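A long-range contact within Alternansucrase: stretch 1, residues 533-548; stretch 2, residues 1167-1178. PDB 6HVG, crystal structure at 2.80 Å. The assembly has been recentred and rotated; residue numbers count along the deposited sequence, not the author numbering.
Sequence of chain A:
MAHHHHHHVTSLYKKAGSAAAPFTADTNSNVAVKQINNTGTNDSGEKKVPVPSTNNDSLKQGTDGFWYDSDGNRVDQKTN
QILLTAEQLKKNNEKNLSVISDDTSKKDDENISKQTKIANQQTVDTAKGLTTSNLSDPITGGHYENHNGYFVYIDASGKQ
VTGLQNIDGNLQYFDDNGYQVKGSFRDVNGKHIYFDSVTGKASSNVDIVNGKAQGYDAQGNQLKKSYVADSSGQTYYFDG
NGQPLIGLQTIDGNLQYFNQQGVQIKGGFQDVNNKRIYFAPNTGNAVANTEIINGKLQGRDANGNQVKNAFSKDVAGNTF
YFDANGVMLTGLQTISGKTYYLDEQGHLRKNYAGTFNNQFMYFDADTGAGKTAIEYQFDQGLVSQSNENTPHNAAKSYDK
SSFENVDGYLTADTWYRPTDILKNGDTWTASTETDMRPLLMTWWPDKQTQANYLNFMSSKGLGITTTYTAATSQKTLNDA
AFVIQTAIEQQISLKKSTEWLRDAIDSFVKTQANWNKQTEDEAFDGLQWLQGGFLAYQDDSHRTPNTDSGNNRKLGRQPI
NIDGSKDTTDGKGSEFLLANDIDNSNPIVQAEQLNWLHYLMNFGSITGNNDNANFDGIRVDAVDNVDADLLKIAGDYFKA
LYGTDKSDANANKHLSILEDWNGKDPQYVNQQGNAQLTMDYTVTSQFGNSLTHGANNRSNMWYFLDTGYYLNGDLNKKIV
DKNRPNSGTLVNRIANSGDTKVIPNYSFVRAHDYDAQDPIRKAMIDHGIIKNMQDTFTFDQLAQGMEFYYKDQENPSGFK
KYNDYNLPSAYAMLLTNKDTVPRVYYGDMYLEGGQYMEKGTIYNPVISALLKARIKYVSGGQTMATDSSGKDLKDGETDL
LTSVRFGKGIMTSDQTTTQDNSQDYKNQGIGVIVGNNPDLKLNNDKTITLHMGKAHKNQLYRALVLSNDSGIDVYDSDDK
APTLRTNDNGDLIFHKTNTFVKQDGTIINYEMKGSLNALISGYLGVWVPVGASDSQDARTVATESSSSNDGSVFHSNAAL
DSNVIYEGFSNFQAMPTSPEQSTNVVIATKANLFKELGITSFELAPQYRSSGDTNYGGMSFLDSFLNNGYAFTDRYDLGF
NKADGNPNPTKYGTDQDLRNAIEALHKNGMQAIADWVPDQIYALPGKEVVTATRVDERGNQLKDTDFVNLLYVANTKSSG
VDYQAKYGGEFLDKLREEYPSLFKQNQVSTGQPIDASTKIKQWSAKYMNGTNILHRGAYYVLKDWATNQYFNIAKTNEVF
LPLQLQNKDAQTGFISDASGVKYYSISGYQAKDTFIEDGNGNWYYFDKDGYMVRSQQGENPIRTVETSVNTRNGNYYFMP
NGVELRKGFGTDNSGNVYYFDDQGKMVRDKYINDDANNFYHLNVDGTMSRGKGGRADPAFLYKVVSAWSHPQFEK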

# COMPACT_ATOMS: atom_id res chain seq x y z
N GLY A 533 0.11 6.23 -6.26
CA GLY A 533 1.28 7.08 -6.55
C GLY A 533 1.09 8.54 -6.18
O GLY A 533 -0.03 9.00 -6.02
N PHE A 534 2.18 9.27 -6.05
CA PHE A 534 2.13 10.65 -5.59
C PHE A 534 2.76 11.64 -6.55
O PHE A 534 3.70 11.31 -7.28
CB PHE A 534 2.89 10.79 -4.28
CG PHE A 534 2.45 9.85 -3.22
CD1 PHE A 534 1.23 10.01 -2.58
CD2 PHE A 534 3.26 8.81 -2.85
CE1 PHE A 534 0.82 9.13 -1.61
CE2 PHE A 534 2.86 7.94 -1.86
CZ PHE A 534 1.65 8.11 -1.23
N LEU A 535 2.26 12.88 -6.45
CA LEU A 535 2.79 14.04 -7.14
C LEU A 535 3.26 15.06 -6.12
O LEU A 535 2.52 15.41 -5.22
CB LEU A 535 1.72 14.69 -7.97
CG LEU A 535 1.14 13.86 -9.12
CD1 LEU A 535 0.02 14.62 -9.80
CD2 LEU A 535 2.24 13.51 -10.09
N ALA A 536 4.50 15.54 -6.24
CA ALA A 536 4.98 16.59 -5.37
C ALA A 536 4.82 17.94 -6.09
O ALA A 536 5.27 18.09 -7.21
CB ALA A 536 6.43 16.37 -5.00
N TYR A 537 4.20 18.90 -5.43
CA TYR A 537 4.03 20.22 -5.99
C TYR A 537 5.34 21.00 -5.92
O TYR A 537 6.12 20.84 -4.97
CB TYR A 537 2.94 21.01 -5.28
CG TYR A 537 1.56 20.40 -5.29
CD1 TYR A 537 1.17 19.49 -6.24
CD2 TYR A 537 0.62 20.75 -4.33
CE1 TYR A 537 -0.10 18.90 -6.21
CE2 TYR A 537 -0.65 20.20 -4.32
CZ TYR A 537 -1.00 19.27 -5.27
OH TYR A 537 -2.23 18.71 -5.25
N GLN A 538 5.56 21.88 -6.90
CA GLN A 538 6.81 22.65 -7.00
C GLN A 538 6.59 24.15 -6.87
O GLN A 538 5.50 24.65 -7.15
CB GLN A 538 7.51 22.33 -8.30
CG GLN A 538 7.65 20.84 -8.59
CD GLN A 538 8.53 20.12 -7.59
OE1 GLN A 538 9.60 20.58 -7.23
NE2 GLN A 538 8.07 18.97 -7.14
N ASP A 539 7.62 24.84 -6.43
CA ASP A 539 7.64 26.32 -6.38
C ASP A 539 8.04 26.85 -7.73
O ASP A 539 9.20 26.78 -8.09
CB ASP A 539 8.64 26.83 -5.33
CG ASP A 539 8.20 26.55 -3.91
OD1 ASP A 539 7.02 26.21 -3.68
OD2 ASP A 539 9.03 26.71 -3.01
N ASP A 540 7.06 27.40 -8.45
CA ASP A 540 7.24 27.82 -9.83
C ASP A 540 6.49 29.15 -10.04
O ASP A 540 5.37 29.18 -10.57
CB ASP A 540 6.74 26.70 -10.74
CG ASP A 540 6.80 27.05 -12.23
OD1 ASP A 540 7.40 28.09 -12.63
OD2 ASP A 540 6.23 26.24 -13.01
N SER A 541 7.14 30.23 -9.62
CA SER A 541 6.59 31.58 -9.69
C SER A 541 6.28 32.10 -11.13
O SER A 541 5.39 32.94 -11.29
CB SER A 541 7.54 32.55 -9.01
OG SER A 541 8.81 32.50 -9.61
N HIS A 542 6.97 31.59 -12.15
CA HIS A 542 6.69 32.01 -13.53
C HIS A 542 5.32 31.51 -14.05
O HIS A 542 4.53 32.30 -14.58
CB HIS A 542 7.80 31.56 -14.47
CG HIS A 542 7.72 32.20 -15.83
ND1 HIS A 542 7.33 31.50 -16.96
CD2 HIS A 542 7.94 33.48 -16.23
CE1 HIS A 542 7.32 32.32 -18.00
NE2 HIS A 542 7.68 33.53 -17.59
N ARG A 543 5.03 30.23 -13.87
CA ARG A 543 3.84 29.61 -14.45
C ARG A 543 2.67 29.42 -13.49
O ARG A 543 1.51 29.40 -13.93
CB ARG A 543 4.18 28.25 -15.02
CG ARG A 543 5.16 28.30 -16.19
CD ARG A 543 5.38 26.93 -16.80
NE ARG A 543 5.99 26.05 -15.83
CZ ARG A 543 6.32 24.79 -16.05
NH1 ARG A 543 6.12 24.22 -17.23
NH2 ARG A 543 6.85 24.07 -15.07
N THR A 544 2.95 29.30 -12.20
CA THR A 544 1.91 28.88 -11.26
C THR A 544 2.13 29.55 -9.90
O THR A 544 2.26 28.89 -8.87
CB THR A 544 1.86 27.33 -11.21
OG1 THR A 544 0.82 26.92 -10.34
CG2 THR A 544 3.14 26.74 -10.72
N PRO A 545 2.17 30.88 -9.90
CA PRO A 545 2.54 31.62 -8.69
C PRO A 545 1.55 31.46 -7.50
O PRO A 545 1.98 31.58 -6.36
CB PRO A 545 2.61 33.07 -9.18
CG PRO A 545 1.64 33.12 -10.31
CD PRO A 545 1.67 31.77 -10.96
N ASN A 546 0.27 31.22 -7.76
CA ASN A 546 -0.72 31.02 -6.67
C ASN A 546 -0.38 29.82 -5.80
O ASN A 546 -0.74 29.75 -4.63
CB ASN A 546 -2.14 30.81 -7.23
CG ASN A 546 -2.60 31.97 -8.10
OD1 ASN A 546 -1.98 33.03 -8.13
ND2 ASN A 546 -3.70 31.77 -8.79
N THR A 547 0.33 28.88 -6.41
CA THR A 547 0.67 27.60 -5.85
C THR A 547 2.06 27.59 -5.22
O THR A 547 2.47 26.60 -4.63
CB THR A 547 0.59 26.59 -6.98
OG1 THR A 547 -0.81 26.34 -7.23
CG2 THR A 547 1.32 25.28 -6.65
N ASP A 548 2.77 28.71 -5.29
CA ASP A 548 4.13 28.80 -4.79
C ASP A 548 4.05 28.79 -3.26
O ASP A 548 3.20 29.46 -2.68
CB ASP A 548 4.78 30.07 -5.33
CG ASP A 548 6.26 30.15 -5.08
OD1 ASP A 548 6.67 30.02 -3.92
OD2 ASP A 548 7.02 30.40 -6.03
N LYS A 1167 -10.55 23.64 -7.71
CA LYS A 1167 -9.40 23.25 -8.53
C LYS A 1167 -8.42 24.38 -8.71
O LYS A 1167 -8.81 25.53 -8.77
CB LYS A 1167 -9.83 22.77 -9.92
CG LYS A 1167 -10.85 21.64 -9.92
CD LYS A 1167 -11.08 21.11 -11.32
CE LYS A 1167 -12.21 20.09 -11.33
NZ LYS A 1167 -12.26 19.34 -12.60
N GLU A 1168 -7.14 24.04 -8.74
CA GLU A 1168 -6.06 24.97 -9.05
C GLU A 1168 -5.07 24.26 -9.97
O GLU A 1168 -5.10 23.03 -10.09
CB GLU A 1168 -5.29 25.41 -7.82
CG GLU A 1168 -6.06 26.20 -6.79
CD GLU A 1168 -5.21 26.52 -5.57
OE1 GLU A 1168 -5.06 25.62 -4.71
OE2 GLU A 1168 -4.63 27.64 -5.49
N VAL A 1169 -4.21 25.04 -10.62
CA VAL A 1169 -3.20 24.47 -11.49
C VAL A 1169 -1.89 24.53 -10.74
O VAL A 1169 -1.42 25.60 -10.40
CB VAL A 1169 -3.09 25.20 -12.85
CG1 VAL A 1169 -1.95 24.64 -13.67
CG2 VAL A 1169 -4.39 25.06 -13.62
N VAL A 1170 -1.32 23.36 -10.48
CA VAL A 1170 -0.04 23.23 -9.78
C VAL A 1170 1.04 22.78 -10.77
O VAL A 1170 0.71 22.30 -11.86
CB VAL A 1170 -0.10 22.17 -8.63
CG1 VAL A 1170 -1.23 22.47 -7.66
CG2 VAL A 1170 -0.24 20.74 -9.19
N THR A 1171 2.30 22.95 -10.39
CA THR A 1171 3.43 22.36 -11.10
C THR A 1171 3.86 21.11 -10.33
O THR A 1171 4.27 21.20 -9.18
CB THR A 1171 4.61 23.34 -11.20
OG1 THR A 1171 4.26 24.42 -12.06
CG2 THR A 1171 5.82 22.66 -11.80
N ALA A 1172 3.81 19.95 -10.99
CA ALA A 1172 3.91 18.69 -10.29
C ALA A 1172 4.94 17.75 -10.87
O ALA A 1172 5.11 17.68 -12.08
CB ALA A 1172 2.55 18.00 -10.27
N THR A 1173 5.60 17.02 -9.99
CA THR A 1173 6.53 15.97 -10.36
C THR A 1173 6.08 14.66 -9.73
O THR A 1173 5.64 14.64 -8.59
CB THR A 1173 7.94 16.30 -9.84
OG1 THR A 1173 8.36 17.56 -10.37
CG2 THR A 1173 8.95 15.23 -10.21
N ARG A 1174 6.18 13.56 -10.49
CA ARG A 1174 5.81 12.22 -9.99
C ARG A 1174 6.87 11.69 -9.06
O ARG A 1174 8.03 11.62 -9.41
CB ARG A 1174 5.62 11.27 -11.15
CG ARG A 1174 5.24 9.85 -10.78
CD ARG A 1174 3.76 9.75 -10.42
NE ARG A 1174 3.38 8.36 -10.25
CZ ARG A 1174 3.74 7.62 -9.20
NH1 ARG A 1174 4.47 8.13 -8.20
NH2 ARG A 1174 3.36 6.35 -9.15
N VAL A 1175 6.44 11.35 -7.84
CA VAL A 1175 7.37 11.01 -6.75
C VAL A 1175 6.90 9.79 -6.00
O VAL A 1175 5.72 9.43 -6.06
CB VAL A 1175 7.48 12.13 -5.71
CG1 VAL A 1175 8.20 13.32 -6.28
CG2 VAL A 1175 6.10 12.54 -5.22
N ASP A 1176 7.85 9.19 -5.29
CA ASP A 1176 7.57 8.08 -4.38
C ASP A 1176 7.26 8.63 -2.99
O ASP A 1176 7.21 9.85 -2.80
CB ASP A 1176 8.73 7.07 -4.35
CG ASP A 1176 10.04 7.64 -3.81
OD1 ASP A 1176 10.04 8.68 -3.12
OD2 ASP A 1176 11.09 7.02 -4.03
N GLU A 1177 6.99 7.75 -2.03
CA GLU A 1177 6.55 8.20 -0.71
C GLU A 1177 7.48 9.21 -0.04
O GLU A 1177 7.01 10.06 0.71
CB GLU A 1177 6.35 7.01 0.21
CG GLU A 1177 7.64 6.30 0.59
CD GLU A 1177 7.37 4.95 1.19
OE1 GLU A 1177 6.82 4.09 0.48
OE2 GLU A 1177 7.67 4.79 2.37
N ARG A 1178 8.77 9.13 -0.34
CA ARG A 1178 9.76 10.08 0.20
C ARG A 1178 9.90 11.38 -0.59
O ARG A 1178 10.76 12.21 -0.26
CB ARG A 1178 11.14 9.42 0.29
CG ARG A 1178 11.22 8.29 1.30
CD ARG A 1178 12.61 7.69 1.36
NE ARG A 1178 12.72 6.71 2.42
CZ ARG A 1178 12.24 5.47 2.38
NH1 ARG A 1178 11.58 5.03 1.31
NH2 ARG A 1178 12.38 4.67 3.43
O HOH W 1 -2.56 27.83 -3.51

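Stretch 1 meets stretch 2 first as a β-strand, pairing antiparallel with it, and then as a loop that returns to the same partner with its side chains; together they bury 888 Å². Gly-533 opens the contact where no side chain could fit: its phi of 140° calls for glycine, and a CB would run into Arg-1174 NH2. The bare CA instead lies over one face of that guanidinium, 3.4 Å from NH2.

Phe-534 begins the pairing. Its O accepts a nearly straight hydrogen bond from Val-1175 N at 2.8 Å, while its side chain, on the same side of the sheet as that of Val-1175, sets CB 3.8 Å from Val-1175 CG2. The ring extends past the strand end to bring CE2 within 3.9 Å of Glu-1177 CA. Leu-535 points to the other side, with Arg-1174, and its CB packs 4.1 Å from Ala-1172 CB. Its backbone adds a CA-H...O contact, CA to Thr-1173 O at 3.3 Å.

Ala-536 makes the reciprocal pair expected of antiparallel strands: its N donates to Thr-1173 O at 2.8 Å, and its O accepts from Thr-1173 N at 3.0 Å. The short side chain brings CB 3.8 Å from Val-1175 CG1. Tyr-537 swings its ring over Val-1170, whose CG1 sits 3.9 Å from the ring centroid and almost on the normal; a flat ring against a methyl of a branched side chain buries apolar surface on both partners.

Gln-538 N donates to Thr-1171 O at 2.7 Å, continuing the backbone ladder. Its side chain folds back, NE2 donating to Ala-536 O at 2.9 Å, so this carbonyl serves both stretches.

Beyond here side chains replace backbone pairing. Asp-540, with chi1 t, accepts from Thr-1171 OG1 through OD2 at 2.8 Å. The same OD2 forms a salt bridge with Arg-543 NE, also at 2.8 Å, so the arginine steadies the carboxylate that receives the threonine. Thr-1171 is the residue most covered by the other stretch, and it suits that place by offering a hydroxyl to Asp-540 and a methyl, CG2, 3.9 Å from Gln-538 CB.

Thr-544 turns its hydroxyl to the strand, OG1 donating to Val-1169 O at 2.6 Å. After Pro-545 starts a 3-10 turn, Asn-546 O and Glu-1168 OE2 share a water, each 2.9 Å from its oxygen. Thr-547, also buried, adds a weak bond from OG1 to Val-1169 O at 3.3 Å, so two threonine hydroxyls converge on one carbonyl.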